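Local coordinates for hemolysin-related protein (PDB 6MLT) that is a secreted biofilm matrix protein of Vibrio cholerae that binds metal ions and probably carbohydrate, and is thought to help biofilms adhere to surfaces, at residues Trp366-Asp378 and Thr384-Thr396. Sequence-based numbering, arbitrary orientation.
Sequences WKYGVLEMSFTLD and TVGSKDSAFTSTT
M373 and V385 face each other as an antiparallel hydrogen-bonded pair, each backbone N bonding the other's carbonyl: M373 N to V385 O at 2.9 Å, V385 N to M373 O at 2.9 Å. Their side chains leave by the same face, where V385 CG2 meets M373 CB at 3.8 Å and approaches the edge of the F375 ring, near its plane. These apolar residues suit a face that packs against I320. On the other face S374 and T384 form a non-hydrogen-bonded pair, S374 OG lying 3.4 Å from T384 CG2; small, partly polar side chains fit this more open side.

G386, opposite E372 in a non-hydrogen-bonded pair, closes the regular pairing. Its phi of 78° is easy for glycine, and its CA lies close against L371 O, at 3.3 Å. The next residue still sends S387 N to L371 O at 3.0 Å, in a bond tilted out of the carbonyl plane. E372 catches the following amide: with CG anti to the backbone N (chi1 -173°), the extended chain passes G386 and OE1 takes K388 N at 2.9 Å, approached from above the carboxylate plane. K388's methylenes cross over the carboxylate, but its amine turns away to T396 OG1, which also bonds T358. S387 OG accepts from D389 N, an ST turn that starts the short 3-10 segment 388-390. Beyond it, L371 CD1 rests 3.5 Å from A391 CB, with S394 CB beside it.

A classic beta bulge sets L371 and E372 both opposite T358, taking up an extra residue while the pairing with strand 352-359 goes on. In this four-stranded sheet of the beta-prism lectin domain the order is 382-386, 370-377, 352-359, 394-400, while strand 317-322 of another sheet packs against M373, F375 and V385.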
# COMPACT_ATOMS: atom_id res chain seq x y z
N TRP A 366 41.67 35.72 -8.08
CA TRP A 366 42.31 35.46 -9.37
C TRP A 366 42.26 33.99 -9.77
O TRP A 366 42.99 33.57 -10.67
CB TRP A 366 43.76 35.98 -9.39
CG TRP A 366 43.85 37.48 -9.42
CD1 TRP A 366 42.81 38.37 -9.47
CD2 TRP A 366 45.05 38.27 -9.40
NE1 TRP A 366 43.29 39.66 -9.49
CE2 TRP A 366 44.66 39.62 -9.44
CE3 TRP A 366 46.41 37.96 -9.34
CZ2 TRP A 366 45.58 40.67 -9.43
CZ3 TRP A 366 47.33 39.00 -9.33
CH2 TRP A 366 46.91 40.33 -9.38
N LYS A 367 41.40 33.19 -9.14
CA LYS A 367 41.17 31.82 -9.56
C LYS A 367 40.00 31.77 -10.55
O LYS A 367 39.15 32.66 -10.60
CB LYS A 367 40.87 30.93 -8.36
CG LYS A 367 41.94 30.96 -7.28
CD LYS A 367 43.31 30.56 -7.83
CE LYS A 367 44.37 30.54 -6.75
NZ LYS A 367 45.71 30.27 -7.32
N TYR A 368 39.96 30.70 -11.34
CA TYR A 368 38.95 30.52 -12.38
C TYR A 368 37.87 29.56 -11.90
O TYR A 368 38.17 28.45 -11.47
CB TYR A 368 39.59 29.98 -13.66
CG TYR A 368 40.51 30.96 -14.34
CD1 TYR A 368 41.86 31.04 -14.00
CD2 TYR A 368 40.04 31.80 -15.34
CE1 TYR A 368 42.71 31.93 -14.63
CE2 TYR A 368 40.89 32.70 -15.98
CZ TYR A 368 42.22 32.76 -15.62
OH TYR A 368 43.05 33.65 -16.25
N GLY A 369 36.62 29.98 -12.00
CA GLY A 369 35.54 29.11 -11.57
C GLY A 369 34.18 29.66 -11.94
O GLY A 369 34.05 30.58 -12.75
N VAL A 370 33.16 29.06 -11.34
CA VAL A 370 31.78 29.50 -11.55
C VAL A 370 31.49 30.66 -10.60
O VAL A 370 31.55 30.51 -9.38
CB VAL A 370 30.79 28.35 -11.35
CG1 VAL A 370 29.35 28.83 -11.47
CG2 VAL A 370 31.06 27.24 -12.37
N LEU A 371 31.15 31.82 -11.18
CA LEU A 371 30.92 33.04 -10.43
C LEU A 371 29.44 33.23 -10.10
O LEU A 371 29.11 33.71 -9.01
CB LEU A 371 31.42 34.25 -11.23
CG LEU A 371 32.84 34.11 -11.77
CD1 LEU A 371 33.20 35.30 -12.65
CD2 LEU A 371 33.86 33.97 -10.63
N GLU A 372 28.56 32.84 -11.01
CA GLU A 372 27.13 33.04 -10.79
C GLU A 372 26.34 32.03 -11.61
O GLU A 372 26.75 31.63 -12.70
CB GLU A 372 26.70 34.47 -11.17
CG GLU A 372 25.24 34.78 -10.79
CD GLU A 372 24.68 35.97 -11.53
OE1 GLU A 372 25.01 37.11 -11.16
OE2 GLU A 372 23.91 35.75 -12.49
N MET A 373 25.20 31.62 -11.05
CA MET A 373 24.19 30.89 -11.80
C MET A 373 22.86 31.58 -11.56
O MET A 373 22.54 31.95 -10.43
CB MET A 373 24.13 29.42 -11.38
CG MET A 373 25.40 28.65 -11.67
SD MET A 373 25.20 26.88 -11.41
CE MET A 373 24.85 26.82 -9.66
N SER A 374 22.10 31.78 -12.63
CA SER A 374 20.77 32.39 -12.55
C SER A 374 19.76 31.40 -13.12
O SER A 374 19.80 31.10 -14.32
CB SER A 374 20.74 33.72 -13.29
OG SER A 374 19.49 34.34 -13.14
N PHE A 375 18.87 30.90 -12.27
CA PHE A 375 17.84 29.96 -12.66
C PHE A 375 16.58 30.71 -13.06
O PHE A 375 16.05 31.50 -12.27
CB PHE A 375 17.52 28.99 -11.52
CG PHE A 375 18.69 28.17 -11.06
CD1 PHE A 375 19.53 28.64 -10.06
CD2 PHE A 375 18.93 26.92 -11.59
CE1 PHE A 375 20.61 27.87 -9.62
CE2 PHE A 375 20.00 26.15 -11.16
CZ PHE A 375 20.84 26.62 -10.17
N THR A 376 16.08 30.46 -14.27
CA THR A 376 14.77 30.94 -14.69
C THR A 376 13.75 29.84 -14.41
O THR A 376 13.92 28.70 -14.87
CB THR A 376 14.76 31.32 -16.17
OG1 THR A 376 15.69 32.39 -16.39
CG2 THR A 376 13.37 31.78 -16.61
N LEU A 377 12.71 30.17 -13.65
CA LEU A 377 11.68 29.21 -13.30
C LEU A 377 10.50 29.31 -14.26
O LEU A 377 10.39 30.24 -15.06
CB LEU A 377 11.21 29.45 -11.86
CG LEU A 377 12.32 29.47 -10.80
CD1 LEU A 377 11.71 29.58 -9.41
CD2 LEU A 377 13.21 28.24 -10.90
N ASP A 378 9.60 28.32 -14.17
CA ASP A 378 8.50 28.24 -15.12
C ASP A 378 7.54 29.41 -15.01
O ASP A 378 6.84 29.72 -15.98
CB ASP A 378 7.75 26.91 -14.94
CG ASP A 378 7.37 26.65 -13.49
OD1 ASP A 378 7.51 27.56 -12.66
OD2 ASP A 378 6.94 25.51 -13.20
N THR A 384 19.04 33.45 -8.17
CA THR A 384 20.45 33.61 -8.47
C THR A 384 21.30 33.20 -7.28
O THR A 384 20.91 33.35 -6.12
CB THR A 384 20.78 35.06 -8.85
OG1 THR A 384 20.60 35.90 -7.70
CG2 THR A 384 19.86 35.54 -9.98
N VAL A 385 22.48 32.66 -7.59
CA VAL A 385 23.50 32.34 -6.61
C VAL A 385 24.83 32.85 -7.15
O VAL A 385 25.11 32.72 -8.35
CB VAL A 385 23.57 30.82 -6.32
CG1 VAL A 385 22.30 30.36 -5.60
CG2 VAL A 385 23.76 30.03 -7.61
N GLY A 386 25.62 33.45 -6.28
CA GLY A 386 26.83 34.12 -6.70
C GLY A 386 26.51 35.47 -7.31
O GLY A 386 25.39 36.00 -7.18
N SER A 387 27.50 36.03 -8.01
CA SER A 387 27.36 37.37 -8.55
C SER A 387 28.25 37.55 -9.78
O SER A 387 29.44 37.22 -9.74
CB SER A 387 27.72 38.42 -7.51
OG SER A 387 27.64 39.72 -8.07
N LYS A 388 27.66 38.11 -10.84
CA LYS A 388 28.44 38.48 -12.02
C LYS A 388 29.46 39.56 -11.70
O LYS A 388 30.47 39.69 -12.40
CB LYS A 388 27.50 38.98 -13.12
CG LYS A 388 26.75 37.90 -13.86
CD LYS A 388 25.74 38.49 -14.84
CE LYS A 388 25.81 37.83 -16.21
NZ LYS A 388 26.85 38.45 -17.09
N ASP A 389 29.20 40.37 -10.67
CA ASP A 389 30.12 41.42 -10.26
C ASP A 389 31.41 40.89 -9.64
O ASP A 389 32.29 41.69 -9.32
CB ASP A 389 29.44 42.37 -9.27
CG ASP A 389 28.52 43.38 -9.95
OD1 ASP A 389 28.70 43.64 -11.16
OD2 ASP A 389 27.62 43.92 -9.27
N SER A 390 31.53 39.59 -9.45
CA SER A 390 32.77 39.00 -8.95
C SER A 390 33.81 38.78 -10.04
O SER A 390 34.90 38.28 -9.75
CB SER A 390 32.47 37.67 -8.26
OG SER A 390 31.58 37.89 -7.18
N ALA A 391 33.50 39.12 -11.29
CA ALA A 391 34.36 38.79 -12.41
C ALA A 391 35.43 39.85 -12.62
O ALA A 391 35.16 41.05 -12.55
CB ALA A 391 33.53 38.64 -13.68
N PHE A 392 36.66 39.38 -12.86
CA PHE A 392 37.66 40.18 -13.56
C PHE A 392 37.49 40.02 -15.07
O PHE A 392 37.53 41.01 -15.81
CB PHE A 392 39.06 39.76 -13.11
CG PHE A 392 40.16 40.48 -13.82
CD1 PHE A 392 40.53 41.76 -13.45
CD2 PHE A 392 40.84 39.86 -14.85
CE1 PHE A 392 41.54 42.42 -14.11
CE2 PHE A 392 41.85 40.52 -15.52
CZ PHE A 392 42.20 41.80 -15.14
N THR A 393 37.31 38.78 -15.52
CA THR A 393 36.80 38.46 -16.85
C THR A 393 35.81 37.32 -16.70
O THR A 393 35.96 36.47 -15.81
CB THR A 393 37.90 38.04 -17.83
OG1 THR A 393 38.53 36.85 -17.34
CG2 THR A 393 38.94 39.13 -17.99
N SER A 394 34.79 37.29 -17.56
CA SER A 394 33.82 36.22 -17.47
C SER A 394 33.19 35.96 -18.83
O SER A 394 33.25 36.79 -19.74
CB SER A 394 32.74 36.52 -16.43
OG SER A 394 31.88 37.55 -16.88
N THR A 395 32.60 34.78 -18.92
CA THR A 395 31.75 34.35 -20.01
C THR A 395 30.40 33.97 -19.42
O THR A 395 30.35 33.36 -18.35
CB THR A 395 32.36 33.13 -20.73
OG1 THR A 395 33.67 33.45 -21.19
CG2 THR A 395 31.49 32.68 -21.90
N THR A 396 29.32 34.32 -20.11
CA THR A 396 27.98 33.90 -19.69
C THR A 396 27.37 33.06 -20.79
O THR A 396 27.45 33.42 -21.97
CB THR A 396 27.09 35.11 -19.38
OG1 THR A 396 27.66 35.85 -18.29
CG2 THR A 396 25.68 34.67 -19.00